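Local coordinates for mandelate racemase/muconate lactonizing enzyme (Polaromonas sp., PDB 2OG9), which probably catalyses racemisation of a 2-hydroxy acid such as mandelate, as a member of the enolase superfamily, at residues 16-21 with 52-57; 136-141 with 321-326; 168-173 with 202-207; 242-247 with 264-269. All coordinates share one frame; numbering follows the deposited sequence.

Contact 1: residues 16-21 with 52-57; sequences TWVRIS and AEIETA
Arg19 NH1 reaches Glu53 OE1 at 2.6 Å, a salt bridge between neighbours on adjacent antiparallel strands. The two side chains run side by side, the Arg19 chain extended to NE alongside Glu53. The acceptor lies at the guanidinium edge, near its plane, while the carboxylate is turned 81° against that plane. On the same face, Glu55 lies alongside the indole of Trp17: OE2 comes within 3.3 Å of CZ3, approaching obliquely, with ring and carboxylate planes 48° apart.

Behind these pairs is the backbone. Arg19 and Glu53 form a hydrogen-bonded pair through both of their N-H groups, with Arg19 N to Glu53 O at 2.9 Å. Farther along, the carbonyl O of Glu55 accepts from Thr16 N at 3.0 Å and Trp17 N at 3.3 Å; two residues facing one make a classic beta bulge. On the other face Val18 CG2 meets Ile54 CG1 at 4.4 Å, and Phe122 of helix 114-133 packs on Val18.

Partners from the C-terminal part complete the charged face: Glu378 forms a second salt bridge with Arg19, Arg384 forms one with Glu55 and a cation-pi contact with Trp17, and Gln380 bonds Trp17 NE1. One face of this N-terminal-domain sheet is therefore charged and networked, the other apolar against helices, consistent with carboxylates whose charge is largely compensated.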
loop_
_atom_site.group_PDB
_atom_site.type_symbol
_atom_site.label_atom_id
_atom_site.label_comp_id
_atom_site.label_asym_id
_atom_site.label_seq_id
_atom_site.Cartn_x
_atom_site.Cartn_y
_atom_site.Cartn_z
ATOM N N THR A 16 -40.191 -9.954 30.936
ATOM C CA THR A 16 -41.193 -10.963 31.243
ATOM C C THR A 16 -42.227 -11.184 30.147
ATOM O O THR A 16 -42.880 -12.223 30.112
ATOM C CB THR A 16 -41.935 -10.605 32.550
ATOM O OG1 THR A 16 -42.503 -9.296 32.436
ATOM C CG2 THR A 16 -40.971 -10.623 33.730
ATOM N N TRP A 17 -42.363 -10.223 29.239
ATOM C CA TRP A 17 -43.357 -10.331 28.178
ATOM C C TRP A 17 -42.858 -9.689 26.894
ATOM O O TRP A 17 -42.174 -8.671 26.929
ATOM C CB TRP A 17 -44.647 -9.630 28.624
ATOM C CG TRP A 17 -45.783 -9.678 27.638
ATOM C CD1 TRP A 17 -46.615 -10.736 27.390
ATOM C CD2 TRP A 17 -46.250 -8.601 26.811
ATOM N NE1 TRP A 17 -47.572 -10.381 26.469
ATOM C CE2 TRP A 17 -47.372 -9.077 26.096
ATOM C CE3 TRP A 17 -45.829 -7.280 26.604
ATOM C CZ2 TRP A 17 -48.082 -8.277 25.193
ATOM C CZ3 TRP A 17 -46.533 -6.483 25.705
ATOM C CH2 TRP A 17 -47.648 -6.986 25.011
ATOM N N VAL A 18 -43.204 -10.292 25.765
ATOM C CA VAL A 18 -42.810 -9.766 24.464
ATOM C C VAL A 18 -43.934 -10.019 23.474
ATOM O O VAL A 18 -44.493 -11.112 23.435
ATOM C CB VAL A 18 -41.530 -10.455 23.924
ATOM C CG1 VAL A 18 -41.175 -9.888 22.565
ATOM C CG2 VAL A 18 -40.374 -10.263 24.890
ATOM N N ARG A 19 -44.276 -9.003 22.688
ATOM C CA ARG A 19 -45.317 -9.146 21.678
ATOM C C ARG A 19 -44.844 -8.605 20.337
ATOM O O ARG A 19 -44.324 -7.494 20.254
ATOM C CB ARG A 19 -46.600 -8.410 22.089
ATOM C CG ARG A 19 -47.668 -8.421 20.995
ATOM C CD ARG A 19 -49.047 -7.998 21.507
ATOM N NE ARG A 19 -50.038 -8.015 20.433
ATOM C CZ ARG A 19 -50.137 -7.082 19.491
ATOM N NH1 ARG A 19 -49.309 -6.046 19.496
ATOM N NH2 ARG A 19 -51.053 -7.188 18.533
ATOM N N ILE A 20 -45.015 -9.398 19.288
ATOM C CA ILE A 20 -44.624 -8.969 17.955
ATOM C C ILE A 20 -45.852 -8.914 17.067
ATOM O O ILE A 20 -46.739 -9.763 17.160
ATOM C CB ILE A 20 -43.600 -9.915 17.321
ATOM C CG1 ILE A 20 -44.100 -11.356 17.417
ATOM C CG2 ILE A 20 -42.245 -9.720 17.983
ATOM C CD1 ILE A 20 -43.254 -12.336 16.661
ATOM N N SER A 21 -45.891 -7.908 16.206
ATOM C CA SER A 21 -47.014 -7.708 15.306
ATOM C C SER A 21 -46.503 -7.382 13.915
ATOM O O SER A 21 -45.557 -6.613 13.770
ATOM C CB SER A 21 -47.873 -6.528 15.784
ATOM O OG SER A 21 -48.127 -6.582 17.174
ATOM N N ALA A 52 -42.406 -4.567 17.786
ATOM C CA ALA A 52 -41.992 -5.385 18.914
ATOM C C ALA A 52 -42.284 -4.587 20.172
ATOM O O ALA A 52 -41.932 -3.403 20.269
ATOM C CB ALA A 52 -40.503 -5.706 18.834
ATOM N N GLU A 53 -42.955 -5.233 21.120
ATOM C CA GLU A 53 -43.291 -4.618 22.397
ATOM C C GLU A 53 -42.626 -5.469 23.465
ATOM O O GLU A 53 -42.714 -6.701 23.437
ATOM C CB GLU A 53 -44.805 -4.604 22.608
ATOM C CG GLU A 53 -45.554 -3.671 21.668
ATOM C CD GLU A 53 -47.055 -3.914 21.687
ATOM O OE1 GLU A 53 -47.556 -4.665 20.822
ATOM O OE2 GLU A 53 -47.731 -3.364 22.581
ATOM N N ILE A 54 -41.946 -4.810 24.393
ATOM C CA ILE A 54 -41.246 -5.498 25.467
ATOM C C ILE A 54 -41.630 -4.882 26.808
ATOM O O ILE A 54 -41.683 -3.655 26.949
ATOM C CB ILE A 54 -39.704 -5.390 25.280
ATOM C CG1 ILE A 54 -39.284 -6.077 23.975
ATOM C CG2 ILE A 54 -38.982 -6.031 26.454
ATOM C CD1 ILE A 54 -37.791 -5.948 23.669
ATOM N N GLU A 55 -41.902 -5.737 27.787
ATOM C CA GLU A 55 -42.272 -5.287 29.125
ATOM C C GLU A 55 -41.498 -6.105 30.152
ATOM O O GLU A 55 -41.179 -7.268 29.912
ATOM C CB GLU A 55 -43.789 -5.419 29.325
ATOM C CG GLU A 55 -44.571 -4.294 28.651
ATOM C CD GLU A 55 -46.082 -4.464 28.732
ATOM O OE1 GLU A 55 -46.578 -5.044 29.724
ATOM O OE2 GLU A 55 -46.776 -3.996 27.804
ATOM N N THR A 56 -41.195 -5.494 31.293
ATOM C CA THR A 56 -40.403 -6.159 32.324
ATOM C C THR A 56 -41.113 -6.331 33.664
ATOM O O THR A 56 -42.158 -5.732 33.910
ATOM C CB THR A 56 -39.111 -5.378 32.592
ATOM O OG1 THR A 56 -39.434 -4.144 33.246
ATOM C CG2 THR A 56 -38.389 -5.073 31.277
ATOM N N ALA A 57 -40.514 -7.141 34.533
ATOM C CA ALA A 57 -41.067 -7.391 35.858
ATOM C C ALA A 57 -41.141 -6.074 36.623
ATOM O O ALA A 57 -41.972 -5.903 37.512
ATOM C CB ALA A 57 -40.186 -8.385 36.611
#

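Contact 2: residues 136-141 with 321-326; sequences LSLAKL and HVHLAA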
loop_
_atom_site.group_PDB
_atom_site.type_symbol
_atom_site.label_atom_id
_atom_site.label_comp_id
_atom_site.label_asym_id
_atom_site.label_seq_id
_atom_site.Cartn_x
_atom_site.Cartn_y
_atom_site.Cartn_z
ATOM N N LEU A 136 -35.728 10.251 29.744
ATOM C CA LEU A 136 -35.097 11.035 28.688
ATOM C C LEU A 136 -35.521 10.596 27.298
ATOM O O LEU A 136 -35.864 9.434 27.078
ATOM C CB LEU A 136 -33.573 10.901 28.770
ATOM C CG LEU A 136 -32.812 11.311 30.029
ATOM C CD1 LEU A 136 -31.337 10.906 29.872
ATOM C CD2 LEU A 136 -32.946 12.805 30.249
ATOM N N SER A 137 -35.507 11.535 26.356
ATOM C CA SER A 137 -35.826 11.193 24.981
ATOM C C SER A 137 -34.647 10.313 24.557
ATOM O O SER A 137 -33.620 10.288 25.236
ATOM C CB SER A 137 -35.864 12.454 24.114
ATOM O OG SER A 137 -34.613 13.121 24.143
ATOM N N LEU A 138 -34.787 9.581 23.461
ATOM C CA LEU A 138 -33.690 8.739 23.006
ATOM C C LEU A 138 -32.489 9.625 22.698
ATOM O O LEU A 138 -31.354 9.275 23.011
ATOM C CB LEU A 138 -34.090 7.955 21.752
ATOM C CG LEU A 138 -32.979 7.100 21.120
ATOM C CD1 LEU A 138 -32.448 6.100 22.147
ATOM C CD2 LEU A 138 -33.520 6.377 19.904
ATOM N N ALA A 139 -32.744 10.786 22.101
ATOM C CA ALA A 139 -31.660 11.705 21.760
ATOM C C ALA A 139 -30.860 12.139 22.985
ATOM O O ALA A 139 -29.636 12.226 22.934
ATOM C CB ALA A 139 -32.216 12.936 21.038
ATOM N N LYS A 140 -31.552 12.420 24.089
ATOM C CA LYS A 140 -30.873 12.852 25.299
ATOM C C LYS A 140 -30.182 11.691 26.008
ATOM O O LYS A 140 -29.171 11.890 26.680
ATOM C CB LYS A 140 -31.859 13.553 26.243
ATOM C CG LYS A 140 -32.332 14.919 25.725
ATOM C CD LYS A 140 -31.189 15.944 25.692
ATOM C CE LYS A 140 -31.645 17.270 25.070
ATOM N NZ LYS A 140 -30.616 18.356 25.183
ATOM N N LEU A 141 -30.715 10.482 25.868
ATOM C CA LEU A 141 -30.079 9.331 26.501
ATOM C C LEU A 141 -28.719 9.125 25.837
ATOM O O LEU A 141 -27.706 8.911 26.501
ATOM C CB LEU A 141 -30.925 8.070 26.328
ATOM C CG LEU A 141 -30.263 6.765 26.787
ATOM C CD1 LEU A 141 -30.060 6.782 28.292
ATOM C CD2 LEU A 141 -31.141 5.584 26.382
ATOM N N HIS A 321 -34.814 8.114 13.272
ATOM C CA HIS A 321 -33.584 8.795 12.881
ATOM C C HIS A 321 -33.396 10.225 13.368
ATOM O O HIS A 321 -32.264 10.694 13.468
ATOM C CB HIS A 321 -33.413 8.722 11.365
ATOM C CG HIS A 321 -33.197 7.329 10.865
ATOM N ND1 HIS A 321 -32.243 6.489 11.401
ATOM C CD2 HIS A 321 -33.810 6.625 9.887
ATOM C CE1 HIS A 321 -32.279 5.328 10.773
ATOM N NE2 HIS A 321 -33.221 5.384 9.850
ATOM N N VAL A 322 -34.482 10.925 13.677
ATOM C CA VAL A 322 -34.330 12.287 14.172
ATOM C C VAL A 322 -33.543 12.243 15.486
ATOM O O VAL A 322 -32.740 13.138 15.777
ATOM C CB VAL A 322 -35.706 12.984 14.397
ATOM C CG1 VAL A 322 -36.540 12.232 15.421
ATOM C CG2 VAL A 322 -35.478 14.411 14.847
ATOM N N HIS A 323 -33.762 11.197 16.278
ATOM C CA HIS A 323 -33.046 11.047 17.544
ATOM C C HIS A 323 -31.586 10.679 17.304
ATOM O O HIS A 323 -30.680 11.229 17.937
ATOM C CB HIS A 323 -33.697 9.958 18.395
ATOM C CG HIS A 323 -35.030 10.345 18.950
ATOM N ND1 HIS A 323 -35.170 11.217 20.008
ATOM C CD2 HIS A 323 -36.286 10.004 18.577
ATOM C CE1 HIS A 323 -36.453 11.397 20.263
ATOM N NE2 HIS A 323 -37.153 10.672 19.408
ATOM N N LEU A 324 -31.362 9.732 16.397
ATOM C CA LEU A 324 -30.011 9.287 16.089
ATOM C C LEU A 324 -29.200 10.405 15.432
ATOM O O LEU A 324 -28.030 10.602 15.758
ATOM C CB LEU A 324 -30.070 8.042 15.193
ATOM C CG LEU A 324 -30.756 6.841 15.864
ATOM C CD1 LEU A 324 -30.939 5.694 14.878
ATOM C CD2 LEU A 324 -29.921 6.385 17.055
ATOM N N ALA A 325 -29.828 11.148 14.523
ATOM C CA ALA A 325 -29.152 12.255 13.853
ATOM C C ALA A 325 -28.766 13.346 14.849
ATOM O O ALA A 325 -27.723 13.986 14.713
ATOM C CB ALA A 325 -30.050 12.839 12.764
ATOM N N ALA A 326 -29.607 13.562 15.854
ATOM C CA ALA A 326 -29.327 14.587 16.852
ATOM C C ALA A 326 -28.047 14.261 17.621
ATOM O O ALA A 326 -27.361 15.156 18.110
ATOM C CB ALA A 326 -30.500 14.703 17.824
#
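His323 and Ala139 are joined by the polar bond of this contact: Ala139 N donates to His323 ND1 at 3.2 Å. The bond is bent, with an angle of 141° at the hydrogen, and the donor stands 32° out of the imidazole plane. Because ND1 accepts here and NE2 is hydrogen-bonded to the carbonyl O of Leu363, the ring is fixed at both nitrogens, which is consistent with a neutral imidazole carrying its proton on NE2. A second polar feature lies within 136-141: Ser137 occupies the N-cap position, and its OG accepts from Lys140 N at 3.1 Å.

Carbon contacts accompany the bond: one over a face of the ring, one at its edge, and one between alanine methyls. Leu138 CB sits over the face, 4.1 Å from the centroid of the His323 ring and 27° off the normal, a CH-pi contact. Leu138 CD2 approaches His323 CB at 3.9 Å. Ala139 CB lies at the ring edge, in plane, 3.6 Å from His323 ND1, and also meets Ala326 CB at 4.0 Å.

The short helix 138-142 thus packs against helix 318-326 of the barrel domain. Elsewhere on it, Lys140 forms salt bridges with Asp91 and Asp94 of a neighbouring subunit, and Leu141 packs on Leu141 of that subunit. Chemically, Ser137 caps one backbone N-H of helix 138-142, and the buried imidazole supplies an acceptor to a second N-H near the helix start and ties it to another helix.

Contact 3: residues 168-173 with 202-207; sequences VNASAS and KHLGDA
Leu204 and Ser171 mark a small, mainly apolar contact near the surface, where helix 163-175 lies beside the C-terminal end of helix 190-204. Leu204 makes the apolar part with its two methyl groups. CD1 touches Ala170 CB at 3.9 Å, whereas CD2 approaches the backbone, 3.6 Å from Ser171 N, and also reaches Ser171 CB at 3.9 Å. The leucine CG stands anti to the carbonyl carbon (chi1 -60°), and chi2 near 180° extends CD1 toward Ala170.

Both helices are consecutive outer helices of the enolase-superfamily barrel domain, with strand 181-184 between them in the chain. Ile181 of that strand touches both Ala170 and Leu204, so the pair also packs on the barrel strand.

Nearer the solvent, His203 approaches Ser171 with its ring edge: NE2 is 3.8 Å from Ser171 OG, a van der Waals separation too long for a hydrogen bond. The serine hydroxyl turns back to its own helix instead, OG lying 2.7 Å from Val168 O. His203 CB is directed toward helix 163-175. Just beyond Leu204, Gly205 leaves helical geometry with a positive phi of 105°, and the chain turns away from helix 163-175 at this point.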
loop_
_atom_site.group_PDB
_atom_site.type_symbol
_atom_site.label_atom_id
_atom_site.label_comp_id
_atom_site.label_asym_id
_atom_site.label_seq_id
_atom_site.Cartn_x
_atom_site.Cartn_y
_atom_site.Cartn_z
ATOM N N VAL A 168 -44.925 23.472 -7.763
ATOM C CA VAL A 168 -45.819 24.124 -6.810
ATOM C C VAL A 168 -45.839 23.336 -5.500
ATOM O O VAL A 168 -46.043 23.906 -4.427
ATOM C CB VAL A 168 -47.266 24.258 -7.372
ATOM C CG1 VAL A 168 -47.270 25.177 -8.587
ATOM C CG2 VAL A 168 -47.821 22.894 -7.744
ATOM N N ASN A 169 -45.623 22.026 -5.593
ATOM C CA ASN A 169 -45.588 21.157 -4.417
ATOM C C ASN A 169 -44.338 21.473 -3.590
ATOM O O ASN A 169 -44.394 21.586 -2.363
ATOM C CB ASN A 169 -45.556 19.685 -4.844
ATOM C CG ASN A 169 -46.921 19.161 -5.260
ATOM O OD1 ASN A 169 -47.731 19.884 -5.840
ATOM N ND2 ASN A 169 -47.174 17.888 -4.976
ATOM N N ALA A 170 -43.209 21.611 -4.278
ATOM C CA ALA A 170 -41.946 21.917 -3.625
ATOM C C ALA A 170 -42.041 23.276 -2.945
ATOM O O ALA A 170 -41.717 23.414 -1.767
ATOM C CB ALA A 170 -40.816 21.916 -4.645
ATOM N N SER A 171 -42.486 24.281 -3.693
ATOM C CA SER A 171 -42.626 25.623 -3.146
ATOM C C SER A 171 -43.531 25.591 -1.915
ATOM O O SER A 171 -43.345 26.365 -0.974
ATOM C CB SER A 171 -43.196 26.570 -4.210
ATOM O OG SER A 171 -44.365 26.031 -4.805
ATOM N N ALA A 172 -44.502 24.682 -1.921
ATOM C CA ALA A 172 -45.426 24.536 -0.797
ATOM C C ALA A 172 -44.688 23.959 0.407
ATOM O O ALA A 172 -44.869 24.413 1.538
ATOM C CB ALA A 172 -46.584 23.622 -1.185
ATOM N N SER A 173 -43.858 22.949 0.159
ATOM C CA SER A 173 -43.092 22.321 1.226
ATOM C C SER A 173 -42.154 23.332 1.865
ATOM O O SER A 173 -41.910 23.295 3.067
ATOM C CB SER A 173 -42.290 21.139 0.680
ATOM O OG SER A 173 -43.155 20.103 0.245
ATOM N N LYS A 202 -34.828 26.970 -11.021
ATOM C CA LYS A 202 -35.240 28.312 -11.421
ATOM C C LYS A 202 -36.476 28.764 -10.654
ATOM O O LYS A 202 -36.623 29.945 -10.343
ATOM C CB LYS A 202 -35.527 28.372 -12.925
ATOM C CG LYS A 202 -35.869 29.781 -13.404
ATOM C CD LYS A 202 -36.151 29.843 -14.898
ATOM C CE LYS A 202 -36.513 31.265 -15.320
ATOM N NZ LYS A 202 -36.839 31.371 -16.774
ATOM N N HIS A 203 -37.358 27.819 -10.344
ATOM C CA HIS A 203 -38.585 28.124 -9.618
ATOM C C HIS A 203 -38.356 28.468 -8.145
ATOM O O HIS A 203 -38.798 29.514 -7.668
ATOM C CB HIS A 203 -39.551 26.945 -9.712
ATOM C CG HIS A 203 -40.898 27.217 -9.116
ATOM N ND1 HIS A 203 -41.689 28.273 -9.516
ATOM C CD2 HIS A 203 -41.600 26.563 -8.160
ATOM C CE1 HIS A 203 -42.820 28.256 -8.833
ATOM N NE2 HIS A 203 -42.792 27.227 -8.005
ATOM N N LEU A 204 -37.664 27.585 -7.429
ATOM C CA LEU A 204 -37.403 27.793 -6.009
ATOM C C LEU A 204 -36.325 28.826 -5.719
ATOM O O LEU A 204 -36.395 29.540 -4.718
ATOM C CB LEU A 204 -37.024 26.468 -5.348
ATOM C CG LEU A 204 -38.078 25.363 -5.440
ATOM C CD1 LEU A 204 -37.560 24.107 -4.762
ATOM C CD2 LEU A 204 -39.373 25.832 -4.790
ATOM N N GLY A 205 -35.325 28.903 -6.590
ATOM C CA GLY A 205 -34.251 29.858 -6.384
ATOM C C GLY A 205 -32.977 29.185 -5.906
ATOM O O GLY A 205 -33.003 28.048 -5.438
ATOM N N ASP A 206 -31.863 29.899 -6.015
ATOM C CA ASP A 206 -30.559 29.381 -5.613
ATOM C C ASP A 206 -30.390 29.234 -4.101
ATOM O O ASP A 206 -29.426 28.624 -3.641
ATOM C CB ASP A 206 -29.455 30.291 -6.160
ATOM C CG ASP A 206 -29.403 30.296 -7.674
ATOM O OD1 ASP A 206 -30.469 30.472 -8.307
ATOM O OD2 ASP A 206 -28.298 30.132 -8.234
ATOM N N ALA A 207 -31.323 29.790 -3.333
ATOM C CA ALA A 207 -31.252 29.723 -1.877
ATOM C C ALA A 207 -31.881 28.464 -1.274
ATOM O O ALA A 207 -31.745 28.213 -0.079
ATOM C CB ALA A 207 -31.899 30.962 -1.271
#

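Contact 4: residues 242-247 with 264-269; sequences LDAYDH and GEMLTS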
loop_
_atom_site.group_PDB
_atom_site.type_symbol
_atom_site.label_atom_id
_atom_site.label_comp_id
_atom_site.label_asym_id
_atom_site.label_seq_id
_atom_site.Cartn_x
_atom_site.Cartn_y
_atom_site.Cartn_z
ATOM N N LEU A 242 -24.953 4.866 -8.498
ATOM C CA LEU A 242 -24.627 3.525 -8.990
ATOM C C LEU A 242 -25.218 2.419 -8.124
ATOM O O LEU A 242 -25.877 2.689 -7.124
ATOM C CB LEU A 242 -23.113 3.346 -9.015
ATOM C CG LEU A 242 -22.308 4.339 -9.855
ATOM C CD1 LEU A 242 -20.828 4.199 -9.525
ATOM C CD2 LEU A 242 -22.571 4.088 -11.334
ATOM N N ASP A 243 -24.970 1.170 -8.515
ATOM C CA ASP A 243 -25.441 0.031 -7.742
ATOM C C ASP A 243 -24.922 0.227 -6.319
ATOM O O ASP A 243 -23.759 0.583 -6.116
ATOM C CB ASP A 243 -24.883 -1.280 -8.298
ATOM C CG ASP A 243 -25.256 -2.477 -7.441
ATOM O OD1 ASP A 243 -26.415 -2.938 -7.517
ATOM O OD2 ASP A 243 -24.394 -2.949 -6.674
ATOM N N ALA A 244 -25.785 -0.013 -5.339
ATOM C CA ALA A 244 -25.435 0.153 -3.934
ATOM C C ALA A 244 -24.142 -0.554 -3.525
ATOM O O ALA A 244 -23.472 -0.142 -2.576
ATOM C CB ALA A 244 -26.589 -0.333 -3.060
ATOM N N TYR A 245 -23.783 -1.610 -4.245
ATOM C CA TYR A 245 -22.584 -2.365 -3.909
ATOM C C TYR A 245 -21.329 -2.048 -4.715
ATOM O O TYR A 245 -20.285 -2.661 -4.496
ATOM C CB TYR A 245 -22.903 -3.862 -3.974
ATOM C CG TYR A 245 -23.813 -4.289 -2.847
ATOM C CD1 TYR A 245 -23.292 -4.635 -1.604
ATOM C CD2 TYR A 245 -25.201 -4.247 -2.990
ATOM C CE1 TYR A 245 -24.127 -4.920 -0.524
ATOM C CE2 TYR A 245 -26.046 -4.531 -1.916
ATOM C CZ TYR A 245 -25.500 -4.861 -0.688
ATOM O OH TYR A 245 -26.319 -5.117 0.386
ATOM N N ASP A 246 -21.422 -1.089 -5.632
ATOM C CA ASP A 246 -20.267 -0.704 -6.439
ATOM C C ASP A 246 -19.460 0.346 -5.675
ATOM O O ASP A 246 -19.467 1.527 -6.014
ATOM C CB ASP A 246 -20.721 -0.142 -7.790
ATOM C CG ASP A 246 -19.559 0.138 -8.719
ATOM O OD1 ASP A 246 -18.414 -0.196 -8.341
ATOM O OD2 ASP A 246 -19.783 0.687 -9.822
ATOM N N HIS A 247 -18.759 -0.102 -4.642
ATOM C CA HIS A 247 -17.967 0.783 -3.794
ATOM C C HIS A 247 -16.829 1.495 -4.524
ATOM O O HIS A 247 -16.588 2.685 -4.296
ATOM C CB HIS A 247 -17.438 -0.016 -2.602
ATOM C CG HIS A 247 -18.521 -0.568 -1.726
ATOM N ND1 HIS A 247 -18.340 -1.671 -0.916
ATOM C CD2 HIS A 247 -19.796 -0.161 -1.524
ATOM C CE1 HIS A 247 -19.456 -1.917 -0.256
ATOM N NE2 HIS A 247 -20.357 -1.016 -0.607
ATOM N N GLY A 264 -25.638 4.200 0.731
ATOM C CA GLY A 264 -25.692 3.362 1.916
ATOM C C GLY A 264 -27.076 2.933 2.372
ATOM O O GLY A 264 -27.204 2.005 3.171
ATOM N N GLU A 265 -28.116 3.589 1.862
ATOM C CA GLU A 265 -29.484 3.268 2.260
ATOM C C GLU A 265 -29.891 1.818 2.011
ATOM O O GLU A 265 -30.775 1.299 2.687
ATOM C CB GLU A 265 -30.478 4.205 1.555
ATOM C CG GLU A 265 -30.492 4.069 0.038
ATOM C CD GLU A 265 -31.315 5.145 -0.651
ATOM O OE1 GLU A 265 -32.560 5.031 -0.684
ATOM O OE2 GLU A 265 -30.710 6.114 -1.159
HETATM N N MSE A 266 -29.242 1.154 1.059
HETATM C CA MSE A 266 -29.587 -0.234 0.746
HETATM C C MSE A 266 -28.865 -1.287 1.582
HETATM O O MSE A 266 -29.284 -2.449 1.627
HETATM C CB MSE A 266 -29.309 -0.523 -0.733
HETATM C CG MSE A 266 -30.088 0.353 -1.696
HETATM SE SE MSE A 266 -31.991 0.193 -1.402
HETATM C CE MSE A 266 -32.210 -1.642 -1.991
ATOM N N LEU A 267 -27.785 -0.883 2.241
ATOM C CA LEU A 267 -26.977 -1.801 3.036
ATOM C C LEU A 267 -27.714 -2.331 4.266
ATOM O O LEU A 267 -28.544 -1.636 4.848
ATOM C CB LEU A 267 -25.661 -1.111 3.423
ATOM C CG LEU A 267 -24.920 -0.529 2.207
ATOM C CD1 LEU A 267 -23.559 0.012 2.623
ATOM C CD2 LEU A 267 -24.757 -1.612 1.140
ATOM N N THR A 268 -27.403 -3.564 4.659
ATOM C CA THR A 268 -28.083 -4.187 5.790
ATOM C C THR A 268 -27.222 -4.638 6.965
ATOM O O THR A 268 -27.663 -5.460 7.766
ATOM C CB THR A 268 -28.908 -5.405 5.312
ATOM O OG1 THR A 268 -28.040 -6.354 4.677
ATOM C CG2 THR A 268 -29.964 -4.972 4.317
ATOM N N SER A 269 -26.003 -4.121 7.079
ATOM C CA SER A 269 -25.141 -4.512 8.197
ATOM C C SER A 269 -24.008 -3.529 8.417
ATOM O O SER A 269 -23.652 -2.764 7.518
ATOM C CB SER A 269 -24.548 -5.911 7.968
ATOM O OG SER A 269 -23.568 -5.903 6.941
#
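Ala244 and Met266, a selenomethionine in this crystal, supply the closest apolar contact, CB to CB at 3.6 Å. The rest of the Met266 side chain bends away from 242-247, although CG is still 3.8 Å from Ala244 CB. The second apolar contact is a CH-pi approach: Leu267 CD2 lies 4.2 Å from the centroid of the Tyr245 ring, 29° off its normal and off-centre, nearest to CE1 and CZ. The two side chains run antiparallel past one another.

Polar bonds shape each loop separately. Asp243 OD2 accepts from Tyr245 N at 2.8 Å, closing an Asx turn; the N-H approaches from above the carboxylate plane. Type I turns span 243-246 and 264-267, the latter closed by Leu267 N to Gly264 O at 3.1 Å. Tyr245 OH is hydrogen-bonded to Glu272, and Asp243 forms a salt bridge with Arg111 of a neighbouring subunit.

Each loop follows a barrel strand, 238-239 or 261-263, and ends in an N-cap, Asp246 or Ser269, before the next helix. Such neighbouring beta-to-alpha loops form the C-terminal rim of a TIM barrel, the end at which enolase-superfamily active sites lie.

Overall arrangement
Contacts 1 and 2 are buried, contact 4 is partly so, and contact 3 lies at the surface. Contact 1 belongs to the N-terminal domain sheet and relies on regular backbone pairing with a charged face; its centre is about 45 Å from that of contact 3, on the opposite side of the chain's centre. Contact 2 joins a short helix of the N-terminal part to a barrel-domain helix, chiefly around one imidazole, and contacts 3 and 4 are nested within the chain loop it closes. Those two both join neighbouring parts of the barrel domain, contact 3 through helices consecutive on its outside and contact 4 through loops after adjacent strands, and both rely on apolar packing.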